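Local coordinates for 389aa long hypothetical nucleolar protein (Pyrococcus horikoshii, PDB 5ZVE) that uses S-adenosyl-L-methionine to methylate the C5 position of cytosine 72 in several tRNAs, at residues A[49-54]-A[59-64]; A[64-69]-A[349-354]; A[193-198]-A[213-218]; A[183-188]-A[362-367]; A[99-104]-A[133-138]. One frame throughout, in Å; residues are numbered along the deposited sequence.

Interactions 1 and 2 follow each other through shared S64: the first folds helix 47-56 of the ferredoxin-like region onto its edge strand, the second carries the next loop to 349-354 of the methyltransferase part. Interaction 4 lies nearby, centres about 9 Å from interaction 2, and its Q362 is hydrogen-bonded to the backbone of I351. Interaction 3 touches interaction 2 through E69 and H214. Interaction 5 is separate, in the PUA domain. Interactions 1, 4 and 5 are buried, whereas 2 and 3 are partly so. All rely on apolar packing; interaction 1 alone adds a hydrogen bond between its segments, while interactions 2 and 4 each place an aliphatic group over an aromatic face.

Interaction 1: A[49-54]-A[59-64]; sequences KLIGEL and LKPLRS
L54 meets both L59 and P61 where the chain turns back from helix 47-56 to strand 62-63, an outermost strand of the antiparallel sheet in the ferredoxin-like domain. The two branches of L54 divide the work. CD2 reaches CD1 of L59 at 3.8 Å, while L54 CD1 lies 4.0 Å from P61 CB, so the pyrrolidine ring rests obliquely against the leucine. One turn earlier on the same helix face, I51 also brings CG1 to the proline, 4.1 Å from P61 CG. The proline thus packs against two side chains one turn apart, I51 and L54.

I51 continues past the proline to R63, and the two side chains run roughly at right angles. Its terminal CD1 is 3.6 Å from R63 CG, in contact with the aliphatic base of the arginine. Because the arginine chain bends at its third torsion (-73°), NH1 also returns to this methyl, 3.2 Å from I51 CD1; the approach is close and oblique to the guanidinium. The charge of R63 is met by E48, which forms a salt bridge with NH1 at the edge of the contact.

Further out, L71 of strand 70-74 touches I51 and R63, and I38 of strand 35-40 supports L54. L168 and L171 cover L59. The polar link across the turn is backbone to backbone: L59 N donates to L54 O at 2.9 Å, bent to 149° at the hydrogen, with the donor tilted 24° from the carbonyl plane.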
# COMPACT_ATOMS: atom_id res chain seq x y z
N LYS A 49 11.88 22.18 0.54
CA LYS A 49 13.03 21.94 -0.32
C LYS A 49 12.74 20.86 -1.36
O LYS A 49 13.07 21.03 -2.54
CB LYS A 49 14.25 21.56 0.51
CG LYS A 49 14.82 22.72 1.33
CD LYS A 49 15.79 23.56 0.52
CE LYS A 49 17.18 22.94 0.50
NZ LYS A 49 18.23 23.87 0.00
N LEU A 50 12.15 19.75 -0.92
CA LEU A 50 11.80 18.66 -1.83
C LEU A 50 10.81 19.12 -2.90
O LEU A 50 10.97 18.79 -4.07
CB LEU A 50 11.21 17.48 -1.05
CG LEU A 50 10.72 16.32 -1.92
CD1 LEU A 50 11.82 15.85 -2.87
CD2 LEU A 50 10.22 15.15 -1.06
N ILE A 51 9.81 19.88 -2.48
CA ILE A 51 8.83 20.46 -3.40
C ILE A 51 9.54 21.23 -4.51
O ILE A 51 9.23 21.06 -5.69
CB ILE A 51 7.86 21.38 -2.66
CG1 ILE A 51 6.78 20.56 -1.96
CG2 ILE A 51 7.23 22.41 -3.61
CD1 ILE A 51 5.85 21.40 -1.13
N GLY A 52 10.49 22.08 -4.12
CA GLY A 52 11.31 22.80 -5.08
C GLY A 52 11.95 21.87 -6.09
O GLY A 52 11.97 22.17 -7.28
N GLU A 53 12.45 20.73 -5.62
CA GLU A 53 13.09 19.74 -6.48
C GLU A 53 12.10 19.08 -7.43
O GLU A 53 12.41 18.82 -8.59
CB GLU A 53 13.81 18.67 -5.65
CG GLU A 53 15.04 19.19 -4.92
CD GLU A 53 16.06 19.79 -5.87
OE1 GLU A 53 16.20 19.27 -7.00
OE2 GLU A 53 16.71 20.78 -5.49
N LEU A 54 10.90 18.80 -6.92
CA LEU A 54 9.87 18.15 -7.72
C LEU A 54 9.26 19.10 -8.75
O LEU A 54 8.86 18.68 -9.83
CB LEU A 54 8.78 17.58 -6.82
CG LEU A 54 9.23 16.46 -5.87
CD1 LEU A 54 8.12 16.10 -4.89
CD2 LEU A 54 9.67 15.24 -6.66
N LEU A 59 6.73 18.38 -11.84
CA LEU A 59 5.70 17.74 -11.03
C LEU A 59 4.91 18.78 -10.24
O LEU A 59 5.40 19.88 -9.99
CB LEU A 59 6.33 16.71 -10.10
CG LEU A 59 7.18 15.66 -10.82
CD1 LEU A 59 7.66 14.59 -9.87
CD2 LEU A 59 6.41 15.05 -11.99
N LYS A 60 3.69 18.42 -9.86
CA LYS A 60 2.84 19.34 -9.10
C LYS A 60 2.48 18.78 -7.72
O LYS A 60 1.33 18.44 -7.45
CB LYS A 60 1.57 19.66 -9.89
CG LYS A 60 1.85 20.46 -11.15
CD LYS A 60 0.58 20.71 -11.96
CE LYS A 60 0.87 21.64 -13.13
NZ LYS A 60 -0.35 21.91 -13.95
N PRO A 61 3.47 18.69 -6.83
CA PRO A 61 3.18 18.12 -5.51
C PRO A 61 2.31 19.06 -4.70
O PRO A 61 2.44 20.28 -4.82
CB PRO A 61 4.57 17.98 -4.89
CG PRO A 61 5.34 19.12 -5.47
CD PRO A 61 4.82 19.29 -6.89
N LEU A 62 1.41 18.50 -3.90
CA LEU A 62 0.58 19.31 -3.01
C LEU A 62 0.84 18.90 -1.57
O LEU A 62 1.13 17.74 -1.28
CB LEU A 62 -0.90 19.16 -3.37
CG LEU A 62 -1.27 19.52 -4.80
CD1 LEU A 62 -2.74 19.25 -5.05
CD2 LEU A 62 -0.95 20.98 -5.07
N ARG A 63 0.71 19.86 -0.65
CA ARG A 63 1.04 19.63 0.76
C ARG A 63 -0.16 19.09 1.55
O ARG A 63 -1.30 19.48 1.31
CB ARG A 63 1.54 20.93 1.40
CG ARG A 63 2.99 21.27 1.08
CD ARG A 63 3.32 22.69 1.47
NE ARG A 63 2.71 23.63 0.54
CZ ARG A 63 3.37 24.36 -0.34
NH1 ARG A 63 4.69 24.30 -0.41
NH2 ARG A 63 2.71 25.18 -1.14
N SER A 64 0.11 18.21 2.50
CA SER A 64 -0.94 17.79 3.41
C SER A 64 -0.95 18.71 4.63
O SER A 64 0.10 19.00 5.20
CB SER A 64 -0.75 16.33 3.83
OG SER A 64 -1.49 16.03 5.00

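Interaction 2: A[64-69]-A[349-354]; sequences SPYLPE and IFIGSP
I351 packs onto the ring of Y66, joining the loop between strands 62-63 and 70-74 to the segment leading into strand 353-355. From CA its CB points toward the loop and divides into two branches. CG2 sits over the middle of the ring: its distance to the Y66 centroid is 3.5 Å and it lies only 6° off the ring normal. All six ring carbons are consequently nearly equidistant from this methyl, I351 CG2 being 3.6 Å from both Y66 CE1 and CZ. This is a CH-pi contact over one face. The other branch starts with CG1 lodged between the backbone N and the carbonyl carbon (chi1 57°); beyond it, the terminal CD1 lies on the same side of the ring plane, 4.0 Å from Y66 CD2, near the backbone end of the ring.

Two residues earlier, I349 makes a narrower contact. Its CD1 touches L67 CD2 at 4.0 Å, the side chains crossing obliquely, and also approaches Y66 O at 4.2 Å. L67 turns inward against L184 and M187 of helix 184-193, whereas Y66 is exposed. On the isoleucine side, the Q362 amide binds the backbone through I351 N and I349 O.

S64 shapes the loop that presents the tyrosine and leucine. Its OG accepts from Y66 N at 3.1 Å and from L67 N at 3.0 Å, so one oxygen gathers two successive N-H groups. The bond from Y66 N makes an ST turn and that from L67 N an ST motif, here at the interface between the ferredoxin-like region and the Rossmann-like methyltransferase domain.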
# COMPACT_ATOMS: atom_id res chain seq x y z
N SER A 64 0.11 18.21 2.50
CA SER A 64 -0.94 17.79 3.41
C SER A 64 -0.95 18.71 4.63
O SER A 64 0.10 19.00 5.20
CB SER A 64 -0.75 16.33 3.83
OG SER A 64 -1.49 16.03 5.00
N PRO A 65 -2.14 19.19 5.02
CA PRO A 65 -2.30 20.02 6.22
C PRO A 65 -2.34 19.20 7.50
O PRO A 65 -2.35 19.76 8.59
CB PRO A 65 -3.63 20.74 5.97
CG PRO A 65 -4.41 19.78 5.13
CD PRO A 65 -3.40 19.07 4.26
N TYR A 66 -2.38 17.87 7.37
CA TYR A 66 -2.42 16.98 8.53
C TYR A 66 -1.07 16.32 8.81
O TYR A 66 -0.70 16.07 9.96
CB TYR A 66 -3.48 15.91 8.34
CG TYR A 66 -4.91 16.40 8.42
CD1 TYR A 66 -5.43 16.90 9.61
CD2 TYR A 66 -5.76 16.31 7.32
CE1 TYR A 66 -6.74 17.33 9.70
CE2 TYR A 66 -7.08 16.74 7.40
CZ TYR A 66 -7.56 17.24 8.59
OH TYR A 66 -8.86 17.67 8.69
N LEU A 67 -0.34 16.01 7.74
CA LEU A 67 0.98 15.41 7.87
C LEU A 67 2.04 16.32 7.28
O LEU A 67 2.17 16.43 6.06
CB LEU A 67 1.04 14.05 7.16
CG LEU A 67 0.25 12.88 7.73
CD1 LEU A 67 0.31 11.76 6.73
CD2 LEU A 67 0.84 12.42 9.05
N PRO A 68 2.81 17.00 8.15
CA PRO A 68 3.90 17.87 7.70
C PRO A 68 4.92 17.14 6.81
O PRO A 68 5.66 17.80 6.08
CB PRO A 68 4.54 18.36 9.00
CG PRO A 68 4.00 17.49 10.08
CD PRO A 68 2.67 17.01 9.62
N GLU A 69 4.95 15.82 6.87
CA GLU A 69 5.84 15.07 5.99
C GLU A 69 5.10 14.53 4.77
O GLU A 69 5.67 13.75 3.99
CB GLU A 69 6.53 13.93 6.74
CG GLU A 69 5.59 12.83 7.25
CD GLU A 69 5.02 13.13 8.62
OE1 GLU A 69 4.37 14.19 8.79
OE2 GLU A 69 5.23 12.31 9.54
N ILE A 349 -4.04 11.29 15.51
CA ILE A 349 -4.58 11.83 14.28
C ILE A 349 -5.77 10.99 13.85
O ILE A 349 -5.65 9.79 13.64
CB ILE A 349 -3.53 11.85 13.15
CG1 ILE A 349 -2.36 12.76 13.53
CG2 ILE A 349 -4.16 12.30 11.83
CD1 ILE A 349 -1.20 12.73 12.53
N PHE A 350 -6.94 11.62 13.72
CA PHE A 350 -8.13 10.92 13.28
C PHE A 350 -8.80 11.70 12.16
O PHE A 350 -9.53 12.66 12.41
CB PHE A 350 -9.11 10.70 14.42
CG PHE A 350 -10.03 9.53 14.22
CD1 PHE A 350 -11.01 9.56 13.24
CD2 PHE A 350 -9.91 8.39 15.01
CE1 PHE A 350 -11.85 8.48 13.05
CE2 PHE A 350 -10.75 7.31 14.82
CZ PHE A 350 -11.72 7.35 13.84
N ILE A 351 -8.55 11.28 10.92
CA ILE A 351 -9.15 11.94 9.77
C ILE A 351 -9.93 10.94 8.92
O ILE A 351 -10.50 11.30 7.90
CB ILE A 351 -8.09 12.64 8.91
CG1 ILE A 351 -7.02 11.65 8.45
CG2 ILE A 351 -7.46 13.80 9.69
CD1 ILE A 351 -5.79 12.30 7.83
N GLY A 352 -9.96 9.68 9.36
CA GLY A 352 -10.69 8.66 8.63
C GLY A 352 -12.11 8.54 9.13
O GLY A 352 -12.74 9.54 9.47
N SER A 353 -12.61 7.31 9.17
CA SER A 353 -13.95 7.02 9.67
C SER A 353 -13.88 6.17 10.93
O SER A 353 -12.87 5.53 11.20
CB SER A 353 -14.78 6.29 8.60
OG SER A 353 -15.08 7.14 7.51
N PRO A 354 -14.97 6.18 11.72
CA PRO A 354 -15.06 5.22 12.83
C PRO A 354 -15.08 3.78 12.32
O PRO A 354 -15.41 3.54 11.16
CB PRO A 354 -16.38 5.58 13.51
CG PRO A 354 -17.11 6.49 12.56
CD PRO A 354 -16.06 7.17 11.74

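Interaction 3: A[193-198]-A[213-218]; sequences LEPKED and THIAQL
I215 meets L193 and P195 with both branches, and its torsions separate them. At chi1 -59° CG2 stands anti to the backbone N while CG1 lies beside it; chi2 of -74° then bends CD1 round, so that both methyls face the loop 193-198. L193 answers with CG anti to its own backbone N (chi1 -176°), bringing CD2 to 3.6 Å from I215 CD1, the side chains crossing at about a right angle.

The proline ring fits over the isoleucine fork. P195 CG is 3.7 Å from I215 CD1, as is P195 CB from I215 CG2. One turn later, L218 closes the other flank, with CD1 4.0 Å from P195 CG. The positive phi of E194 lets the chain leave helix 184-193 and present P195 before it enters strand 201-203.

That strand leads into S-adenosyl-L-methionine-binding residues 205-211, which run from the loop into helix 210-218, the strand-loop-helix start of the Rossmann-like fold. The I215 side chain is about 5 Å from that of K211 but about 9 Å from the bound S-adenosyl-L-homocysteine, near the cofactor site without touching the ligand. I215 also touches A190 of helix 184-193 and I225 of strand 225-229.

Polar groups find partners outside the contact: T213 OG1 hydrogen-bonds G209 O, and E197 OE2 salt-bridges K222 NZ. With no hydrogen bond between the segments, their fit rests on van der Waals contact and hydrophobic burial.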
# COMPACT_ATOMS: atom_id res chain seq x y z
N LEU A 193 1.51 5.86 16.40
CA LEU A 193 2.34 5.08 17.31
C LEU A 193 3.10 5.97 18.29
O LEU A 193 3.41 5.55 19.41
CB LEU A 193 3.34 4.23 16.52
CG LEU A 193 4.19 3.28 17.37
CD1 LEU A 193 3.31 2.29 18.13
CD2 LEU A 193 5.21 2.54 16.53
N GLU A 194 3.36 7.21 17.87
CA GLU A 194 4.11 8.18 18.66
C GLU A 194 5.41 7.61 19.23
O GLU A 194 5.59 7.57 20.45
CB GLU A 194 3.25 8.72 19.81
CG GLU A 194 1.95 9.38 19.38
CD GLU A 194 1.19 9.96 20.56
OE1 GLU A 194 1.80 10.16 21.63
OE2 GLU A 194 -0.03 10.22 20.43
N PRO A 195 6.32 7.16 18.36
CA PRO A 195 7.56 6.57 18.88
C PRO A 195 8.43 7.60 19.59
O PRO A 195 8.54 8.73 19.13
CB PRO A 195 8.25 6.04 17.62
CG PRO A 195 7.77 6.95 16.54
CD PRO A 195 6.35 7.29 16.89
N LYS A 196 9.07 7.19 20.68
CA LYS A 196 9.98 8.06 21.41
C LYS A 196 11.37 7.44 21.38
O LYS A 196 11.52 6.22 21.35
CB LYS A 196 9.52 8.25 22.86
CG LYS A 196 8.11 8.80 22.98
CD LYS A 196 8.01 10.22 22.44
CE LYS A 196 6.57 10.58 22.15
NZ LYS A 196 5.63 10.06 23.18
N GLU A 197 12.40 8.29 21.37
CA GLU A 197 13.79 7.85 21.32
C GLU A 197 14.13 6.86 22.44
O GLU A 197 15.03 6.02 22.30
CB GLU A 197 14.72 9.08 21.38
CG GLU A 197 16.18 8.78 21.69
CD GLU A 197 17.02 10.04 21.78
OE1 GLU A 197 16.44 11.15 21.84
OE2 GLU A 197 18.27 9.93 21.77
N ASP A 198 13.39 6.93 23.54
CA ASP A 198 13.60 6.05 24.68
C ASP A 198 12.96 4.68 24.48
O ASP A 198 13.45 3.68 25.02
CB ASP A 198 13.05 6.68 25.96
CG ASP A 198 13.87 7.87 26.41
OD1 ASP A 198 15.02 8.01 25.94
OD2 ASP A 198 13.36 8.66 27.23
N THR A 213 10.95 2.86 8.37
CA THR A 213 11.80 4.00 8.06
C THR A 213 11.12 5.32 8.45
O THR A 213 11.79 6.30 8.77
CB THR A 213 12.20 4.02 6.57
OG1 THR A 213 11.03 3.91 5.74
CG2 THR A 213 13.14 2.87 6.27
N HIS A 214 9.79 5.34 8.43
CA HIS A 214 9.04 6.50 8.89
C HIS A 214 9.27 6.71 10.39
O HIS A 214 9.48 7.84 10.84
CB HIS A 214 7.55 6.33 8.58
CG HIS A 214 6.74 7.56 8.81
ND1 HIS A 214 5.37 7.58 8.66
CD2 HIS A 214 7.10 8.81 9.19
CE1 HIS A 214 4.92 8.79 8.93
NE2 HIS A 214 5.94 9.56 9.25
N ILE A 215 9.23 5.62 11.16
CA ILE A 215 9.55 5.67 12.59
C ILE A 215 10.95 6.22 12.80
O ILE A 215 11.20 7.03 13.70
CB ILE A 215 9.44 4.29 13.25
CG1 ILE A 215 8.03 3.72 13.08
CG2 ILE A 215 9.78 4.37 14.73
CD1 ILE A 215 6.99 4.37 13.96
N ALA A 216 11.87 5.77 11.96
CA ALA A 216 13.27 6.18 12.04
C ALA A 216 13.45 7.69 11.87
O ALA A 216 14.25 8.30 12.58
CB ALA A 216 14.10 5.43 11.01
N GLN A 217 12.70 8.29 10.96
CA GLN A 217 12.82 9.74 10.75
C GLN A 217 12.08 10.51 11.84
O GLN A 217 12.48 11.62 12.19
CB GLN A 217 12.32 10.14 9.35
CG GLN A 217 10.82 10.19 9.17
CD GLN A 217 10.43 10.54 7.73
OE1 GLN A 217 10.88 9.89 6.79
NE2 GLN A 217 9.61 11.57 7.57
N LEU A 218 11.01 9.94 12.38
CA LEU A 218 10.33 10.55 13.52
C LEU A 218 11.24 10.54 14.75
O LEU A 218 11.16 11.43 15.60
CB LEU A 218 9.02 9.83 13.84
CG LEU A 218 7.90 9.90 12.81
CD1 LEU A 218 6.83 8.87 13.14
CD2 LEU A 218 7.30 11.31 12.75

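Interaction 4: A[183-188]-A[362-367]; sequences GLPSMV and QRFYPH
P185 lies over one face of F364, and this is the tight part of the contact. Its CB comes to 3.6 Å from F364 CD1, and is 3.9 Å from the ring centroid. The approach is 23° off the normal, so the CH-pi contact is displaced from the middle toward the CD1-CE1 rim. P185 CA also comes to 4.0 Å from F364 CE1.

Packing slackens one turn on, at V188. Its CG2 is 4.3 Å from F364 CZ, approaching the ring obliquely. The other branch, CG1, passes the Q362 amide at 4.1 Å from NE2, crossing that side chain at about a right angle. Q362 arrives here with CG anti to its backbone N (chi1 -174°) and the chain extended beyond. The amide makes no bond to V188: NE2 is held by Q347 OE1 and I349 O, and OE1 receives I351 N.

These contacts set helix 184-193 against strand 362-364 of the large mixed sheet of the Rossmann-like methyltransferase domain. The axes of segments 184-188 and 362-364 approach to 10.1 Å and run nearly antiparallel, at 161°. F374 of the neighbouring strand touches both P185 and F364, while H369 meets the phenylalanine edge-to-face. On a further face of the helix, S186 OG hydrogen-bonds K211 NZ, linking the packing to a residue of the S-adenosyl-L-methionine site. The P185 side chain is about 8 Å from that of C323, the predicted nucleophile.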
# COMPACT_ATOMS: atom_id res chain seq x y z
N GLY A 183 1.18 5.44 1.27
CA GLY A 183 -0.17 5.96 1.37
C GLY A 183 -0.39 6.80 2.62
O GLY A 183 0.32 6.66 3.61
N LEU A 184 -1.39 7.68 2.56
CA LEU A 184 -1.75 8.52 3.70
C LEU A 184 -2.08 7.67 4.95
O LEU A 184 -1.52 7.91 6.01
CB LEU A 184 -2.91 9.46 3.33
CG LEU A 184 -3.63 10.28 4.41
CD1 LEU A 184 -2.66 11.08 5.22
CD2 LEU A 184 -4.66 11.22 3.79
N PRO A 185 -2.98 6.66 4.82
CA PRO A 185 -3.25 5.86 6.02
C PRO A 185 -1.99 5.21 6.63
O PRO A 185 -1.86 5.19 7.85
CB PRO A 185 -4.23 4.79 5.52
CG PRO A 185 -4.25 4.90 4.04
CD PRO A 185 -3.86 6.28 3.70
N SER A 186 -1.08 4.72 5.79
CA SER A 186 0.14 4.11 6.30
C SER A 186 1.01 5.11 7.07
O SER A 186 1.63 4.75 8.07
CB SER A 186 0.95 3.50 5.16
OG SER A 186 0.35 2.31 4.70
N MET A 187 1.04 6.36 6.61
CA MET A 187 1.79 7.41 7.28
C MET A 187 1.16 7.78 8.62
O MET A 187 1.86 8.00 9.61
CB MET A 187 1.88 8.63 6.39
CG MET A 187 2.86 8.48 5.24
SD MET A 187 3.18 10.08 4.48
CE MET A 187 1.81 10.21 3.34
N VAL A 188 -0.17 7.88 8.65
CA VAL A 188 -0.89 8.13 9.89
C VAL A 188 -0.56 7.06 10.93
O VAL A 188 -0.42 7.35 12.12
CB VAL A 188 -2.42 8.17 9.65
CG1 VAL A 188 -3.17 8.35 10.95
CG2 VAL A 188 -2.77 9.29 8.68
N GLN A 362 -9.72 3.44 13.66
CA GLN A 362 -9.83 4.36 12.53
C GLN A 362 -9.82 3.62 11.20
O GLN A 362 -8.86 2.90 10.89
CB GLN A 362 -8.70 5.39 12.58
CG GLN A 362 -8.82 6.49 11.54
CD GLN A 362 -7.77 7.57 11.69
OE1 GLN A 362 -7.84 8.59 11.01
NE2 GLN A 362 -6.80 7.34 12.56
N ARG A 363 -10.87 3.80 10.42
CA ARG A 363 -10.95 3.17 9.11
C ARG A 363 -10.83 4.19 7.99
O ARG A 363 -11.25 5.34 8.12
CB ARG A 363 -12.27 2.41 8.95
CG ARG A 363 -12.19 0.93 9.30
CD ARG A 363 -13.54 0.27 9.13
NE ARG A 363 -13.50 -1.18 9.33
CZ ARG A 363 -13.43 -2.06 8.34
NH1 ARG A 363 -13.38 -1.65 7.08
NH2 ARG A 363 -13.40 -3.36 8.61
N PHE A 364 -10.24 3.75 6.88
CA PHE A 364 -10.17 4.55 5.67
C PHE A 364 -10.91 3.84 4.55
O PHE A 364 -10.82 2.62 4.41
CB PHE A 364 -8.71 4.81 5.28
CG PHE A 364 -7.99 5.75 6.21
CD1 PHE A 364 -7.32 5.26 7.32
CD2 PHE A 364 -7.97 7.11 5.97
CE1 PHE A 364 -6.65 6.12 8.18
CE2 PHE A 364 -7.31 7.98 6.83
CZ PHE A 364 -6.64 7.48 7.93
N TYR A 365 -11.68 4.61 3.79
CA TYR A 365 -12.44 4.08 2.66
C TYR A 365 -12.05 4.82 1.40
O TYR A 365 -11.80 6.03 1.44
CB TYR A 365 -13.94 4.23 2.91
CG TYR A 365 -14.46 3.40 4.06
CD1 TYR A 365 -14.76 2.06 3.89
CD2 TYR A 365 -14.66 3.97 5.31
CE1 TYR A 365 -15.25 1.30 4.93
CE2 TYR A 365 -15.15 3.21 6.37
CZ TYR A 365 -15.44 1.88 6.17
OH TYR A 365 -15.93 1.11 7.20
N PRO A 366 -12.00 4.11 0.26
CA PRO A 366 -11.59 4.74 -1.00
C PRO A 366 -12.54 5.84 -1.48
O PRO A 366 -12.08 6.85 -2.02
CB PRO A 366 -11.57 3.57 -2.00
CG PRO A 366 -12.47 2.54 -1.40
CD PRO A 366 -12.31 2.68 0.09
N HIS A 367 -13.84 5.66 -1.28
CA HIS A 367 -14.82 6.63 -1.76
C HIS A 367 -14.95 7.82 -0.83
O HIS A 367 -15.37 8.90 -1.25
CB HIS A 367 -16.18 5.95 -1.96
CG HIS A 367 -16.82 5.46 -0.70
ND1 HIS A 367 -16.19 4.58 0.16
CD2 HIS A 367 -18.03 5.71 -0.16
CE1 HIS A 367 -16.99 4.32 1.18
NE2 HIS A 367 -18.11 4.99 1.01

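Interaction 5: A[99-104]-A[133-138]; sequences ESVYQG and LLVGIG
The ring of Y102 meets V135 obliquely, CD1 standing 3.9 Å from V135 CG1. A second aromatic group, F163, packs with this ring edge-to-face, and the phenol OH is hydrogen-bonded to R30 O. The other flat group, the Q103 amide, turns back on its own helix: NE2 donates to E99 O at 2.9 Å. The acceptor lies close to the amide plane, whereas the donor sits above the carbonyl plane, 51° out of it.

V135 faces both V101 and Y102. Its CG1 lies beside the backbone N (chi1 -59°), which puts CG2 between N and the carbonyl carbon. CG2 thus reaches V101 CG1 at 3.7 Å, their side chains crossing at about a right angle. The backbones come close too: Y102 CA points its hydrogen at V135 O, 3.6 Å away and 157° at the hydrogen. Beside this, V101 CG1 passes 4.3 Å from G136 CA, over a strand residue without a side chain. V101 also touches I127 and V158.

G104, past the helix, takes positive phi in a Schellman motif, while V135 and G136 both pair with I127 as a classic beta bulge. A capped helix end thus packs on a bulged strand of the mixed sheet within the PUA domain.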
# COMPACT_ATOMS: atom_id res chain seq x y z
N GLU A 99 -1.51 -3.65 -14.89
CA GLU A 99 -1.84 -2.81 -13.75
C GLU A 99 -0.98 -1.53 -13.73
O GLU A 99 -1.45 -0.48 -13.30
CB GLU A 99 -1.66 -3.58 -12.43
CG GLU A 99 -1.94 -2.76 -11.18
CD GLU A 99 -1.72 -3.53 -9.89
OE1 GLU A 99 -2.09 -4.72 -9.84
OE2 GLU A 99 -1.19 -2.95 -8.92
N SER A 100 0.26 -1.64 -14.19
CA SER A 100 1.14 -0.48 -14.22
C SER A 100 0.78 0.46 -15.39
O SER A 100 0.74 1.67 -15.22
CB SER A 100 2.60 -0.92 -14.30
OG SER A 100 2.83 -1.69 -15.47
N VAL A 101 0.49 -0.13 -16.56
CA VAL A 101 -0.00 0.63 -17.71
C VAL A 101 -1.30 1.37 -17.38
O VAL A 101 -1.49 2.53 -17.77
CB VAL A 101 -0.24 -0.31 -18.92
CG1 VAL A 101 -1.03 0.38 -20.02
CG2 VAL A 101 1.08 -0.85 -19.45
N TYR A 102 -2.17 0.70 -16.65
CA TYR A 102 -3.42 1.24 -16.12
C TYR A 102 -3.20 2.54 -15.34
O TYR A 102 -4.11 3.35 -15.20
CB TYR A 102 -4.07 0.19 -15.22
CG TYR A 102 -5.49 0.43 -14.76
CD1 TYR A 102 -6.55 0.37 -15.66
CD2 TYR A 102 -5.79 0.64 -13.42
CE1 TYR A 102 -7.85 0.56 -15.25
CE2 TYR A 102 -7.09 0.82 -13.00
CZ TYR A 102 -8.12 0.78 -13.92
OH TYR A 102 -9.42 0.97 -13.50
N GLN A 103 -1.98 2.74 -14.84
CA GLN A 103 -1.67 3.91 -14.03
C GLN A 103 -0.65 4.82 -14.71
O GLN A 103 -0.20 5.80 -14.12
CB GLN A 103 -1.16 3.47 -12.66
CG GLN A 103 -2.06 2.44 -12.01
CD GLN A 103 -1.51 1.90 -10.71
OE1 GLN A 103 -1.27 2.66 -9.77
NE2 GLN A 103 -1.30 0.59 -10.65
N GLY A 104 -0.28 4.49 -15.95
CA GLY A 104 0.54 5.39 -16.75
C GLY A 104 1.92 4.90 -17.15
O GLY A 104 2.65 5.60 -17.84
N LEU A 133 -9.71 -6.44 -19.97
CA LEU A 133 -9.83 -5.10 -19.42
C LEU A 133 -8.96 -4.12 -20.21
O LEU A 133 -7.74 -4.31 -20.32
CB LEU A 133 -9.44 -5.09 -17.93
CG LEU A 133 -9.60 -3.75 -17.21
CD1 LEU A 133 -11.05 -3.31 -17.17
CD2 LEU A 133 -9.02 -3.84 -15.81
N LEU A 134 -9.58 -3.09 -20.77
CA LEU A 134 -8.83 -2.07 -21.50
C LEU A 134 -8.11 -1.16 -20.51
O LEU A 134 -8.75 -0.44 -19.74
CB LEU A 134 -9.76 -1.27 -22.40
CG LEU A 134 -9.12 -0.12 -23.18
CD1 LEU A 134 -8.08 -0.64 -24.17
CD2 LEU A 134 -10.18 0.69 -23.90
N VAL A 135 -6.79 -1.18 -20.54
CA VAL A 135 -6.01 -0.45 -19.54
C VAL A 135 -5.25 0.72 -20.13
O VAL A 135 -4.74 1.57 -19.41
CB VAL A 135 -5.01 -1.38 -18.82
CG1 VAL A 135 -5.76 -2.52 -18.14
CG2 VAL A 135 -3.98 -1.92 -19.81
N GLY A 136 -5.19 0.78 -21.46
CA GLY A 136 -4.46 1.84 -22.10
C GLY A 136 -4.40 1.76 -23.61
O GLY A 136 -4.67 0.71 -24.20
N ILE A 137 -4.05 2.89 -24.22
CA ILE A 137 -3.88 3.02 -25.65
C ILE A 137 -2.55 3.72 -25.91
O ILE A 137 -2.15 4.59 -25.14
CB ILE A 137 -5.04 3.81 -26.29
CG1 ILE A 137 -6.32 2.97 -26.24
CG2 ILE A 137 -4.74 4.17 -27.73
CD1 ILE A 137 -7.55 3.74 -26.63
N GLY A 138 -1.85 3.33 -26.96
CA GLY A 138 -0.53 3.88 -27.22
C GLY A 138 -0.02 3.55 -28.60
O GLY A 138 -0.78 3.17 -29.49